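Long-range contacts in urea carboxylase (Thermus thermophilus, PDB 3OPF), which probably binds ATP and acts as a hydrolase, its chain holding two carboxyltransferase-type regions of cyclophilin-like kind: residues F390-L395 / W478-A483; S410-V415 / E488-S493; Y160-P165 / P205-P210; V77-V82 / R196-E201. All coordinates share one frame; numbering follows the deposited sequence.

Contact 1: F390-L395 / W478-A483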
loop_
_atom_site.group_PDB
_atom_site.type_symbol
_atom_site.label_atom_id
_atom_site.label_comp_id
_atom_site.label_asym_id
_atom_site.label_seq_id
_atom_site.Cartn_x
_atom_site.Cartn_y
_atom_site.Cartn_z
ATOM N N PHE A 390 12.444 -15.442 14.013
ATOM C CA PHE A 390 12.940 -14.113 13.648
ATOM C C PHE A 390 13.302 -13.283 14.874
ATOM O O PHE A 390 12.625 -13.347 15.897
ATOM C CB PHE A 390 11.895 -13.346 12.841
ATOM C CG PHE A 390 11.490 -14.009 11.547
ATOM C CD1 PHE A 390 12.243 -15.034 10.973
ATOM C CD2 PHE A 390 10.356 -13.575 10.884
ATOM C CE1 PHE A 390 11.851 -15.620 9.774
ATOM C CE2 PHE A 390 9.966 -14.156 9.686
ATOM C CZ PHE A 390 10.713 -15.183 9.135
ATOM N N ARG A 391 14.377 -12.509 14.747
ATOM C CA ARG A 391 14.759 -11.507 15.730
ATOM C C ARG A 391 14.601 -10.158 15.042
ATOM O O ARG A 391 15.298 -9.874 14.074
ATOM C CB ARG A 391 16.210 -11.701 16.182
ATOM C CG ARG A 391 16.618 -13.153 16.379
ATOM C CD ARG A 391 16.163 -13.692 17.715
ATOM N NE ARG A 391 16.952 -13.143 18.814
ATOM C CZ ARG A 391 16.781 -13.454 20.096
ATOM N NH1 ARG A 391 15.842 -14.322 20.464
ATOM N NH2 ARG A 391 17.557 -12.895 21.018
ATOM N N LEU A 392 13.666 -9.346 15.518
ATOM C CA LEU A 392 13.370 -8.062 14.893
ATOM C C LEU A 392 13.778 -6.942 15.832
ATOM O O LEU A 392 13.298 -6.867 16.959
ATOM C CB LEU A 392 11.877 -7.958 14.577
ATOM C CG LEU A 392 11.287 -9.054 13.683
ATOM C CD1 LEU A 392 9.776 -8.918 13.609
ATOM C CD2 LEU A 392 11.886 -8.991 12.290
ATOM N N ARG A 393 14.681 -6.083 15.371
ATOM C CA ARG A 393 15.060 -4.902 16.130
ATOM C C ARG A 393 13.972 -3.836 15.999
ATOM O O ARG A 393 13.399 -3.648 14.915
ATOM C CB ARG A 393 16.415 -4.366 15.661
ATOM C CG ARG A 393 17.592 -5.269 16.034
ATOM C CD ARG A 393 18.840 -4.946 15.223
ATOM N NE ARG A 393 18.737 -5.414 13.836
ATOM C CZ ARG A 393 19.715 -5.326 12.937
ATOM N NH1 ARG A 393 20.889 -4.791 13.259
ATOM N NH2 ARG A 393 19.528 -5.781 11.708
ATOM N N LEU A 394 13.681 -3.161 17.109
ATOM C CA LEU A 394 12.656 -2.123 17.160
ATOM C C LEU A 394 13.256 -0.741 17.326
ATOM O O LEU A 394 14.246 -0.557 18.031
ATOM C CB LEU A 394 11.700 -2.366 18.327
ATOM C CG LEU A 394 10.673 -3.489 18.188
ATOM C CD1 LEU A 394 9.780 -3.491 19.419
ATOM C CD2 LEU A 394 9.843 -3.364 16.897
ATOM N N LEU A 395 12.624 0.229 16.680
ATOM C CA LEU A 395 12.957 1.633 16.853
ATOM C C LEU A 395 11.712 2.328 17.404
ATOM O O LEU A 395 10.593 1.851 17.177
ATOM C CB LEU A 395 13.363 2.249 15.514
ATOM C CG LEU A 395 14.533 1.582 14.776
ATOM C CD1 LEU A 395 14.644 2.099 13.348
ATOM C CD2 LEU A 395 15.828 1.812 15.525
ATOM N N TRP A 478 12.961 -7.335 5.516
ATOM C CA TRP A 478 12.976 -8.480 4.594
ATOM C C TRP A 478 12.472 -9.779 5.247
ATOM O O TRP A 478 11.819 -10.588 4.582
ATOM C CB TRP A 478 14.375 -8.681 4.003
ATOM C CG TRP A 478 15.350 -9.231 4.979
ATOM C CD1 TRP A 478 15.964 -8.557 5.997
ATOM C CD2 TRP A 478 15.815 -10.578 5.050
ATOM N NE1 TRP A 478 16.788 -9.406 6.699
ATOM C CE2 TRP A 478 16.714 -10.654 6.137
ATOM C CE3 TRP A 478 15.559 -11.731 4.304
ATOM C CZ2 TRP A 478 17.356 -11.839 6.492
ATOM C CZ3 TRP A 478 16.201 -12.905 4.654
ATOM C CH2 TRP A 478 17.088 -12.951 5.736
ATOM N N LEU A 479 12.772 -9.979 6.534
ATOM C CA LEU A 479 12.332 -11.185 7.256
ATOM C C LEU A 479 10.806 -11.324 7.259
ATOM O O LEU A 479 10.272 -12.427 7.135
ATOM C CB LEU A 479 12.844 -11.182 8.703
ATOM C CG LEU A 479 14.343 -11.385 8.915
ATOM C CD1 LEU A 479 14.729 -11.022 10.358
ATOM C CD2 LEU A 479 14.764 -12.820 8.586
ATOM N N LEU A 480 10.107 -10.199 7.396
ATOM C CA LEU A 480 8.652 -10.208 7.446
ATOM C C LEU A 480 8.034 -10.524 6.085
ATOM O O LEU A 480 6.888 -10.972 6.011
ATOM C CB LEU A 480 8.123 -8.891 8.018
ATOM C CG LEU A 480 8.521 -8.698 9.493
ATOM C CD1 LEU A 480 8.114 -7.329 10.012
ATOM C CD2 LEU A 480 7.916 -9.789 10.363
ATOM N N GLY A 481 8.804 -10.329 5.019
ATOM C CA GLY A 481 8.408 -10.775 3.685
ATOM C C GLY A 481 8.494 -12.282 3.531
ATOM O O GLY A 481 8.010 -12.837 2.536
ATOM N N GLN A 482 9.132 -12.938 4.505
ATOM C CA GLN A 482 9.224 -14.400 4.558
ATOM C C GLN A 482 8.443 -15.016 5.740
ATOM O O GLN A 482 8.576 -16.205 6.026
ATOM C CB GLN A 482 10.700 -14.813 4.629
ATOM C CG GLN A 482 11.511 -14.417 3.400
ATOM C CD GLN A 482 11.005 -15.068 2.119
ATOM O OE1 GLN A 482 10.289 -16.071 2.161
ATOM N NE2 GLN A 482 11.383 -14.498 0.970
ATOM N N ALA A 483 7.627 -14.205 6.409
ATOM C CA ALA A 483 6.815 -14.665 7.528
ATOM C C ALA A 483 5.655 -15.559 7.069
ATOM O O ALA A 483 5.176 -15.459 5.926
ATOM C CB ALA A 483 6.272 -13.470 8.312
#
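Phe-390 lays one face of its ring against Leu-479 in a CH-pi contact. Leu-479 CB stands 4.2 Å from the centroid of the Phe-390 ring and 13° off its normal, though shifted toward the rim. CG of Phe-390 is anti to its carbonyl carbon (chi1 -60°), which carries the ring away from the strand and up to the helical turn. Apolar packing continues the contact. Leu-392 spreads its two methyls over neighbouring leucines, CD2 meeting Leu-479 CD1 at 4.0 Å and CD1 meeting Leu-480 CD2 at 3.8 Å, while Ala-483 CB lies 4.0 Å from Phe-390 CE2. Polar atoms border the ring: Leu-479 O comes within 3.1 Å of Phe-390 CE2, and Gln-482 O lies at the edge, in the ring plane. Leu-479 O accepts the backbone N-H of Gln-482 (2.9 Å), one residue ahead of the weak bond that closes the type I turn Leu-480 to Ala-483. The amide of Gln-482 leads off to Arg-331, Val-330 and Asp-254. No hydrogen bond joins the two segments. A short helix packed through leucines on strand 390-396 of the curled sheet, beside strand 488-492, is consistent with the capped beta barrel of the cyclophilin-like fold.

Contact 2: S410-V415 / E488-S493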
loop_
_atom_site.group_PDB
_atom_site.type_symbol
_atom_site.label_atom_id
_atom_site.label_comp_id
_atom_site.label_asym_id
_atom_site.label_seq_id
_atom_site.Cartn_x
_atom_site.Cartn_y
_atom_site.Cartn_z
ATOM N N SER A 410 9.025 -8.107 25.747
ATOM C CA SER A 410 8.873 -8.854 27.008
ATOM C C SER A 410 8.922 -10.374 26.845
ATOM O O SER A 410 9.243 -11.087 27.792
ATOM C CB SER A 410 7.575 -8.458 27.724
ATOM O OG SER A 410 6.422 -8.927 27.040
ATOM N N GLY A 411 8.603 -10.870 25.654
ATOM C CA GLY A 411 8.592 -12.309 25.409
ATOM C C GLY A 411 8.239 -12.627 23.971
ATOM O O GLY A 411 7.942 -11.719 23.193
ATOM N N PRO A 412 8.281 -13.917 23.599
ATOM C CA PRO A 412 8.010 -14.297 22.211
ATOM C C PRO A 412 6.589 -13.982 21.740
ATOM O O PRO A 412 5.632 -14.087 22.510
ATOM C CB PRO A 412 8.248 -15.817 22.199
ATOM C CG PRO A 412 8.185 -16.238 23.598
ATOM C CD PRO A 412 8.676 -15.078 24.411
ATOM N N PHE A 413 6.484 -13.576 20.481
ATOM C CA PHE A 413 5.211 -13.466 19.787
ATOM C C PHE A 413 5.179 -14.552 18.723
ATOM O O PHE A 413 6.199 -15.162 18.414
ATOM C CB PHE A 413 5.068 -12.097 19.111
ATOM C CG PHE A 413 4.777 -10.974 20.062
ATOM C CD1 PHE A 413 5.779 -10.453 20.870
ATOM C CD2 PHE A 413 3.504 -10.415 20.129
ATOM C CE1 PHE A 413 5.513 -9.403 21.750
ATOM C CE2 PHE A 413 3.228 -9.371 21.007
ATOM C CZ PHE A 413 4.238 -8.863 21.818
ATOM N N ARG A 414 3.999 -14.790 18.167
ATOM C CA ARG A 414 3.832 -15.751 17.083
ATOM C C ARG A 414 3.015 -15.089 15.993
ATOM O O ARG A 414 2.117 -14.294 16.272
ATOM C CB ARG A 414 3.110 -17.010 17.577
ATOM C CG ARG A 414 3.918 -17.885 18.506
ATOM C CD ARG A 414 4.672 -18.964 17.748
ATOM N NE ARG A 414 5.531 -19.749 18.632
ATOM C CZ ARG A 414 6.279 -20.780 18.243
ATOM N NH1 ARG A 414 7.026 -21.421 19.133
ATOM N NH2 ARG A 414 6.282 -21.178 16.974
ATOM N N VAL A 415 3.341 -15.407 14.748
ATOM C CA VAL A 415 2.588 -14.894 13.618
ATOM C C VAL A 415 1.223 -15.585 13.564
ATOM O O VAL A 415 1.136 -16.804 13.419
ATOM C CB VAL A 415 3.350 -15.096 12.294
ATOM C CG1 VAL A 415 2.467 -14.742 11.089
ATOM C CG2 VAL A 415 4.633 -14.262 12.300
ATOM N N GLU A 488 7.802 -17.956 15.116
ATOM C CA GLU A 488 8.095 -17.251 16.358
ATOM C C GLU A 488 8.862 -15.954 16.068
ATOM O O GLU A 488 9.706 -15.915 15.172
ATOM C CB GLU A 488 8.899 -18.155 17.290
ATOM C CG GLU A 488 9.229 -17.545 18.637
ATOM C CD GLU A 488 9.837 -18.562 19.580
ATOM O OE1 GLU A 488 10.650 -19.396 19.119
ATOM O OE2 GLU A 488 9.498 -18.532 20.778
ATOM N N ILE A 489 8.544 -14.899 16.823
ATOM C CA ILE A 489 9.193 -13.597 16.698
ATOM C C ILE A 489 9.597 -13.078 18.087
ATOM O O ILE A 489 8.830 -13.188 19.047
ATOM C CB ILE A 489 8.263 -12.578 15.994
ATOM C CG1 ILE A 489 7.990 -13.032 14.552
ATOM C CG2 ILE A 489 8.862 -11.173 16.025
ATOM C CD1 ILE A 489 7.220 -12.048 13.715
ATOM N N HIS A 490 10.823 -12.564 18.194
ATOM C CA HIS A 490 11.277 -11.827 19.374
ATOM C C HIS A 490 11.624 -10.407 18.940
ATOM O O HIS A 490 12.262 -10.211 17.901
ATOM C CB HIS A 490 12.521 -12.475 19.975
ATOM C CG HIS A 490 12.294 -13.850 20.521
ATOM N ND1 HIS A 490 12.102 -14.095 21.866
ATOM C CD2 HIS A 490 12.253 -15.057 19.910
ATOM C CE1 HIS A 490 11.944 -15.392 22.056
ATOM N NE2 HIS A 490 12.026 -15.998 20.884
ATOM N N PHE A 491 11.208 -9.416 19.724
ATOM C CA PHE A 491 11.577 -8.032 19.461
ATOM C C PHE A 491 12.705 -7.637 20.404
ATOM O O PHE A 491 12.686 -8.016 21.573
ATOM C CB PHE A 491 10.381 -7.100 19.651
ATOM C CG PHE A 491 9.319 -7.257 18.607
ATOM C CD1 PHE A 491 9.551 -6.848 17.306
ATOM C CD2 PHE A 491 8.084 -7.814 18.920
ATOM C CE1 PHE A 491 8.569 -6.985 16.333
ATOM C CE2 PHE A 491 7.103 -7.961 17.946
ATOM C CZ PHE A 491 7.350 -7.545 16.657
ATOM N N THR A 492 13.683 -6.891 19.886
ATOM C CA THR A 492 14.791 -6.367 20.697
ATOM C C THR A 492 14.933 -4.862 20.502
ATOM O O THR A 492 14.545 -4.318 19.462
ATOM C CB THR A 492 16.139 -7.014 20.333
ATOM O OG1 THR A 492 16.534 -6.603 19.016
ATOM C CG2 THR A 492 16.049 -8.537 20.393
ATOM N N SER A 493 15.505 -4.206 21.504
ATOM C CA SER A 493 15.758 -2.773 21.458
ATOM C C SER A 493 17.187 -2.471 21.891
ATOM O O SER A 493 17.661 -3.008 22.890
ATOM C CB SER A 493 14.781 -2.042 22.375
ATOM O OG SER A 493 15.124 -0.671 22.477
HETATM O O HOH W 1 9.671 -9.949 22.119
#
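The ring of Phe-413 receives the edge of Phe-491 over one face, an offset edge-to-face pair with centroids 5.7 Å apart and planes at 69°; Phe-413 CD1 and Phe-491 CD2 approach to 4.0 Å. At the edge of the Phe-413 ring lies Ile-489 O, and one face of the Phe-491 ring rests on Ile-489 CG2. His-490 offers a face to Pro-412, whose CA sits above it toward the rim, while Pro-412 CB is 3.7 Å from His-490 CE1. The guanidinium of Arg-414, folded back by a bend at chi2 (-92°), lies centrally over Glu-488 CB. The planes of that group and the Glu-488 carboxylate are 22° from parallel, but OE2 is 4.1 Å from Arg-414 NH1 and well out of the guanidinium plane, leaving charge attraction alone. Arg-414 NH2 bonds instead to Gly-486 O.

Two backbone bonds hold Phe-413 to Ile-489, N to O and O to N, each 2.8 Å. Arg-414 and Glu-488 form the next, non-hydrogen-bonded pair, their side chains on the other face. Two residues along the other way, a water donates to Gly-411 O and accepts from Phe-491 N at 2.9 Å. On the Phe-413 and Ile-489 face, Val-415 CG2 touches Ile-489 CD1. This is an antiparallel strand pair with a water-bridged end, part of the curled sheet of a cyclophilin-like domain.

Contact 3: Y160-P165 / P205-P210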
loop_
_atom_site.group_PDB
_atom_site.type_symbol
_atom_site.label_atom_id
_atom_site.label_comp_id
_atom_site.label_asym_id
_atom_site.label_seq_id
_atom_site.Cartn_x
_atom_site.Cartn_y
_atom_site.Cartn_z
ATOM N N TYR A 160 -16.560 6.997 0.034
ATOM C CA TYR A 160 -15.950 5.682 -0.207
ATOM C C TYR A 160 -15.807 5.452 -1.731
ATOM O O TYR A 160 -16.810 5.284 -2.426
ATOM C CB TYR A 160 -16.810 4.564 0.403
ATOM C CG TYR A 160 -16.830 4.530 1.921
ATOM C CD1 TYR A 160 -16.098 3.577 2.629
ATOM C CD2 TYR A 160 -17.593 5.443 2.652
ATOM C CE1 TYR A 160 -16.107 3.548 4.032
ATOM C CE2 TYR A 160 -17.612 5.422 4.050
ATOM C CZ TYR A 160 -16.865 4.474 4.730
ATOM O OH TYR A 160 -16.896 4.449 6.108
ATOM N N PRO A 161 -14.571 5.473 -2.258
ATOM C CA PRO A 161 -14.414 5.377 -3.722
ATOM C C PRO A 161 -14.614 3.962 -4.262
ATOM O O PRO A 161 -14.961 3.783 -5.434
ATOM C CB PRO A 161 -12.965 5.836 -3.952
ATOM C CG PRO A 161 -12.534 6.480 -2.660
ATOM C CD PRO A 161 -13.281 5.738 -1.601
ATOM N N LEU A 162 -14.384 2.981 -3.397
ATOM C CA LEU A 162 -14.565 1.573 -3.700
ATOM C C LEU A 162 -15.146 0.885 -2.469
ATOM O O LEU A 162 -15.087 1.447 -1.369
ATOM C CB LEU A 162 -13.218 0.957 -4.062
ATOM C CG LEU A 162 -12.829 1.177 -5.525
ATOM C CD1 LEU A 162 -11.371 0.854 -5.751
ATOM C CD2 LEU A 162 -13.731 0.318 -6.405
ATOM N N PRO A 163 -15.703 -0.326 -2.641
ATOM C CA PRO A 163 -16.241 -1.024 -1.479
ATOM C C PRO A 163 -15.155 -1.358 -0.453
ATOM O O PRO A 163 -14.114 -1.883 -0.815
ATOM C CB PRO A 163 -16.851 -2.299 -2.077
ATOM C CG PRO A 163 -17.013 -2.018 -3.532
ATOM C CD PRO A 163 -15.877 -1.110 -3.876
ATOM N N SER A 164 -15.390 -1.017 0.810
ATOM C CA SER A 164 -14.445 -1.312 1.885
ATOM C C SER A 164 -15.156 -1.303 3.237
ATOM O O SER A 164 -16.263 -0.776 3.345
ATOM C CB SER A 164 -13.292 -0.301 1.888
ATOM O OG SER A 164 -13.698 0.976 2.359
ATOM N N PRO A 165 -14.528 -1.892 4.275
ATOM C CA PRO A 165 -15.115 -1.827 5.613
ATOM C C PRO A 165 -15.265 -0.391 6.094
ATOM O O PRO A 165 -14.517 0.485 5.660
ATOM C CB PRO A 165 -14.102 -2.583 6.483
ATOM C CG PRO A 165 -13.418 -3.497 5.549
ATOM C CD PRO A 165 -13.329 -2.750 4.253
ATOM N N PRO A 205 -22.701 5.798 -10.333
ATOM C CA PRO A 205 -21.489 5.435 -11.070
ATOM C C PRO A 205 -21.154 3.956 -10.894
ATOM O O PRO A 205 -21.327 3.424 -9.790
ATOM C CB PRO A 205 -20.400 6.311 -10.429
ATOM C CG PRO A 205 -21.128 7.411 -9.753
ATOM C CD PRO A 205 -22.436 6.830 -9.319
ATOM N N PRO A 206 -20.704 3.287 -11.968
ATOM C CA PRO A 206 -20.285 1.899 -11.787
ATOM C C PRO A 206 -19.060 1.787 -10.884
ATOM O O PRO A 206 -18.376 2.776 -10.622
ATOM C CB PRO A 206 -19.971 1.418 -13.212
ATOM C CG PRO A 206 -19.894 2.624 -14.049
ATOM C CD PRO A 206 -20.671 3.704 -13.383
ATOM N N GLU A 207 -18.801 0.584 -10.398
ATOM C CA GLU A 207 -17.620 0.343 -9.584
ATOM C C GLU A 207 -16.418 0.423 -10.525
ATOM O O GLU A 207 -16.483 -0.103 -11.639
ATOM C CB GLU A 207 -17.695 -1.038 -8.937
ATOM C CG GLU A 207 -17.531 -1.031 -7.441
ATOM C CD GLU A 207 -17.742 -2.405 -6.841
ATOM O OE1 GLU A 207 -16.870 -3.278 -7.040
ATOM O OE2 GLU A 207 -18.781 -2.612 -6.179
ATOM N N PRO A 208 -15.329 1.092 -10.106
ATOM C CA PRO A 208 -14.170 1.089 -10.999
ATOM C C PRO A 208 -13.682 -0.328 -11.318
ATOM O O PRO A 208 -13.631 -1.192 -10.439
ATOM C CB PRO A 208 -13.105 1.889 -10.231
ATOM C CG PRO A 208 -13.661 2.161 -8.891
ATOM C CD PRO A 208 -15.141 1.983 -8.953
ATOM N N ARG A 209 -13.362 -0.555 -12.586
ATOM C CA ARG A 209 -12.930 -1.863 -13.062
ATOM C C ARG A 209 -11.410 -1.983 -12.903
ATOM O O ARG A 209 -10.699 -0.987 -13.025
ATOM C CB ARG A 209 -13.322 -2.028 -14.533
ATOM N N PRO A 210 -10.897 -3.201 -12.648
ATOM C CA PRO A 210 -9.438 -3.349 -12.505
ATOM C C PRO A 210 -8.648 -2.848 -13.721
ATOM O O PRO A 210 -9.130 -2.946 -14.852
ATOM C CB PRO A 210 -9.250 -4.856 -12.326
ATOM C CG PRO A 210 -10.577 -5.367 -11.888
ATOM C CD PRO A 210 -11.597 -4.489 -12.516
#
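Two loops meet here by van der Waals packing, without a hydrogen bond between them. Residues 160-165 form the loop that follows strand 156-159 of the first cyclophilin-like sheet and leads into the short strand 164-166. Residues 205-210, rich in proline and extended in polyproline II conformation, belong to the long connection that leaves that sheet after strand 194-199 and runs to strand 221-225, in the next one. The contact lays this linker alongside a loop of the domain it has just left. Leu-162 and Pro-208 lie beside each other, pointing opposite ways, with Leu-162 CD1 4.1 Å from Pro-208 CG. The still closer approach of Leu-162 CD2 to that ring carbon is doubtful. Glu-207 reaches out to meet Pro-163, its CG standing 3.9 Å from Pro-163 CD. The charge of Glu-207 is met outside the contact, OE1 making a salt bridge to Arg-356, which also binds Pro-208 O, while Arg-144 adds only a weak, long ion pair at OE2. The proline ring simply packs beside the carboxylate, Glu-207 OE2 lying 3.2 Å from Pro-163 CG.

Contact 4: V77-V82 / R196-E201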
loop_
_atom_site.group_PDB
_atom_site.type_symbol
_atom_site.label_atom_id
_atom_site.label_comp_id
_atom_site.label_asym_id
_atom_site.label_seq_id
_atom_site.Cartn_x
_atom_site.Cartn_y
_atom_site.Cartn_z
ATOM N N VAL A 77 -12.535 24.477 -5.982
ATOM C CA VAL A 77 -13.814 24.046 -5.410
ATOM C C VAL A 77 -14.448 22.985 -6.296
ATOM O O VAL A 77 -14.830 23.274 -7.424
ATOM C CB VAL A 77 -14.787 25.238 -5.259
ATOM C CG1 VAL A 77 -16.176 24.758 -4.853
ATOM C CG2 VAL A 77 -14.249 26.233 -4.239
ATOM N N VAL A 78 -14.550 21.761 -5.783
ATOM C CA VAL A 78 -15.142 20.653 -6.522
ATOM C C VAL A 78 -16.577 20.423 -6.063
ATOM O O VAL A 78 -16.837 20.287 -4.867
ATOM C CB VAL A 78 -14.351 19.341 -6.322
ATOM C CG1 VAL A 78 -14.889 18.255 -7.250
ATOM C CG2 VAL A 78 -12.865 19.568 -6.561
ATOM N N GLU A 79 -17.497 20.369 -7.020
ATOM C CA GLU A 79 -18.901 20.119 -6.735
ATOM C C GLU A 79 -19.165 18.620 -6.805
ATOM O O GLU A 79 -18.799 17.971 -7.785
ATOM C CB GLU A 79 -19.777 20.853 -7.748
ATOM C CG GLU A 79 -20.963 21.552 -7.136
ATOM C CD GLU A 79 -21.761 22.310 -8.171
ATOM O OE1 GLU A 79 -21.920 23.538 -8.024
ATOM O OE2 GLU A 79 -22.218 21.670 -9.137
ATOM N N ILE A 80 -19.785 18.068 -5.763
ATOM C CA ILE A 80 -20.122 16.647 -5.725
ATOM C C ILE A 80 -21.640 16.461 -5.691
ATOM O O ILE A 80 -22.277 16.781 -4.685
ATOM C CB ILE A 80 -19.509 15.953 -4.489
ATOM C CG1 ILE A 80 -17.982 16.115 -4.480
ATOM C CG2 ILE A 80 -19.905 14.471 -4.449
ATOM C CD1 ILE A 80 -17.264 15.338 -5.568
ATOM N N PRO A 81 -22.223 15.953 -6.795
ATOM C CA PRO A 81 -23.641 15.636 -6.788
ATOM C C PRO A 81 -23.926 14.385 -5.967
ATOM O O PRO A 81 -23.261 13.360 -6.146
ATOM C CB PRO A 81 -23.971 15.412 -8.272
ATOM C CG PRO A 81 -22.701 15.086 -8.917
ATOM C CD PRO A 81 -21.606 15.721 -8.112
ATOM N N VAL A 82 -24.909 14.475 -5.079
ATOM C CA VAL A 82 -25.255 13.376 -4.182
ATOM C C VAL A 82 -26.736 13.073 -4.253
ATOM O O VAL A 82 -27.561 13.987 -4.171
ATOM C CB VAL A 82 -24.942 13.727 -2.717
ATOM C CG1 VAL A 82 -25.326 12.567 -1.796
ATOM C CG2 VAL A 82 -23.483 14.094 -2.554
ATOM N N ARG A 196 -18.125 21.219 -2.243
ATOM C CA ARG A 196 -19.536 21.477 -1.975
ATOM C C ARG A 196 -20.379 20.302 -2.459
ATOM O O ARG A 196 -20.310 19.922 -3.638
ATOM C CB ARG A 196 -20.019 22.745 -2.681
ATOM C CG ARG A 196 -19.559 24.044 -2.068
ATOM C CD ARG A 196 -20.379 25.205 -2.633
ATOM N NE ARG A 196 -19.920 26.507 -2.157
ATOM C CZ ARG A 196 -20.114 26.985 -0.928
ATOM N NH1 ARG A 196 -20.757 26.274 -0.005
ATOM N NH2 ARG A 196 -19.648 28.188 -0.617
ATOM N N PHE A 197 -21.173 19.736 -1.552
ATOM C CA PHE A 197 -22.141 18.693 -1.896
ATOM C C PHE A 197 -23.457 19.347 -2.300
ATOM O O PHE A 197 -23.867 20.354 -1.708
ATOM C CB PHE A 197 -22.395 17.745 -0.713
ATOM C CG PHE A 197 -21.203 16.921 -0.312
ATOM C CD1 PHE A 197 -20.893 15.751 -0.980
ATOM C CD2 PHE A 197 -20.385 17.321 0.741
ATOM C CE1 PHE A 197 -19.791 14.987 -0.611
ATOM C CE2 PHE A 197 -19.284 16.555 1.120
ATOM C CZ PHE A 197 -18.987 15.393 0.439
ATOM N N LEU A 198 -24.112 18.786 -3.312
ATOM C CA LEU A 198 -25.444 19.241 -3.717
ATOM C C LEU A 198 -26.354 18.067 -4.053
ATOM O O LEU A 198 -25.925 17.093 -4.686
ATOM C CB LEU A 198 -25.376 20.234 -4.882
ATOM C CG LEU A 198 -24.627 19.956 -6.182
ATOM C CD1 LEU A 198 -25.283 18.870 -7.019
ATOM C CD2 LEU A 198 -24.566 21.253 -6.990
ATOM N N GLU A 199 -27.609 18.152 -3.616
ATOM C CA GLU A 199 -28.573 17.091 -3.890
ATOM C C GLU A 199 -28.819 17.012 -5.391
ATOM O O GLU A 199 -29.008 18.028 -6.049
ATOM C CB GLU A 199 -29.895 17.309 -3.142
ATOM C CG GLU A 199 -30.892 16.155 -3.334
ATOM C CD GLU A 199 -32.150 16.263 -2.480
ATOM O OE1 GLU A 199 -32.526 17.391 -2.082
ATOM O OE2 GLU A 199 -32.776 15.208 -2.228
ATOM N N ALA A 200 -28.796 15.791 -5.916
ATOM C CA ALA A 200 -28.995 15.549 -7.326
ATOM C C ALA A 200 -29.510 14.141 -7.584
ATOM O O ALA A 200 -29.537 13.285 -6.699
ATOM C CB ALA A 200 -27.688 15.782 -8.100
ATOM N N GLU A 201 -29.906 13.922 -8.827
ATOM C CA GLU A 201 -30.341 12.627 -9.301
ATOM C C GLU A 201 -29.622 12.334 -10.614
ATOM O O GLU A 201 -29.325 13.240 -11.391
ATOM C CB GLU A 201 -31.860 12.625 -9.507
ATOM C CG GLU A 201 -32.444 11.312 -10.057
ATOM C CD GLU A 201 -32.156 10.136 -9.152
ATOM O OE1 GLU A 201 -33.037 9.775 -8.344
ATOM O OE2 GLU A 201 -31.035 9.592 -9.224
#
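Ile-80 and Phe-197 are paired in the middle of a parallel strand contact, and both backbone polar atoms of Ile-80 are used. Ile-80 N donates to Arg-196 O (2.9 Å), and Ile-80 O accepts from Leu-198 N (3.0 Å). On either side the pattern continues: Arg-196 N binds Val-78 O at 3.1 Å, Val-82 N binds Leu-198 O at 2.8 Å, and Ala-200 N binds Val-82 O at 2.8 Å. The last of these donors stands 43° out of the carbonyl plane, the most tilted of the five. Four carbonyls of the pairing also receive a CA-H, from Glu-79, Phe-197, Pro-81 and Glu-199. Pro-81 has no N-H to offer, and its backbone bonds to Leu-175 of the adjoining connection. Glu-199 N is taken by Gln-108 OE1.

The side chains divide between two faces. On one, Val-82 CG2 lies at the edge of the Phe-197 ring, 3.5 Å from CD1, with Ile-80 CB nearby. On the other, Leu-198 CD1 meets Pro-81 CB at 3.9 Å, brought there by a chi1 of 52°, and Ala-200 CB adds to that patch. Charges of Glu-79 and Arg-196 stay apart. Backbone bonding thus supplies the polar grip between the first and last strands of the sheet, while Ile-80, Val-82 and Phe-197 meet through carbon alone and the charged Glu-199, at the end of their face, pairs with Lys-104.

Contacts 1 and 2 share a sheet: strands 390-396 and 488-492 are neighbours in it, Leu-392 N and His-490 O probably bond, and Leu-392 CD1 packs on Ile-489 CG2. Contact 1 is buried and apolar; contact 2 is only partly buried, with backbone bonds, a water and charged side chains. Contact 4, also partly buried, closes the other sheet, first strand to last, as 390-396 with 488-492 does between contacts 1 and 2; its centre is about 50 Å from that of contact 2. Contact 3, buried like contact 1 and on the same side of the chain's centre as contact 4, follows strand 194-199 into the linker and relies on proline packing and an outside arginine.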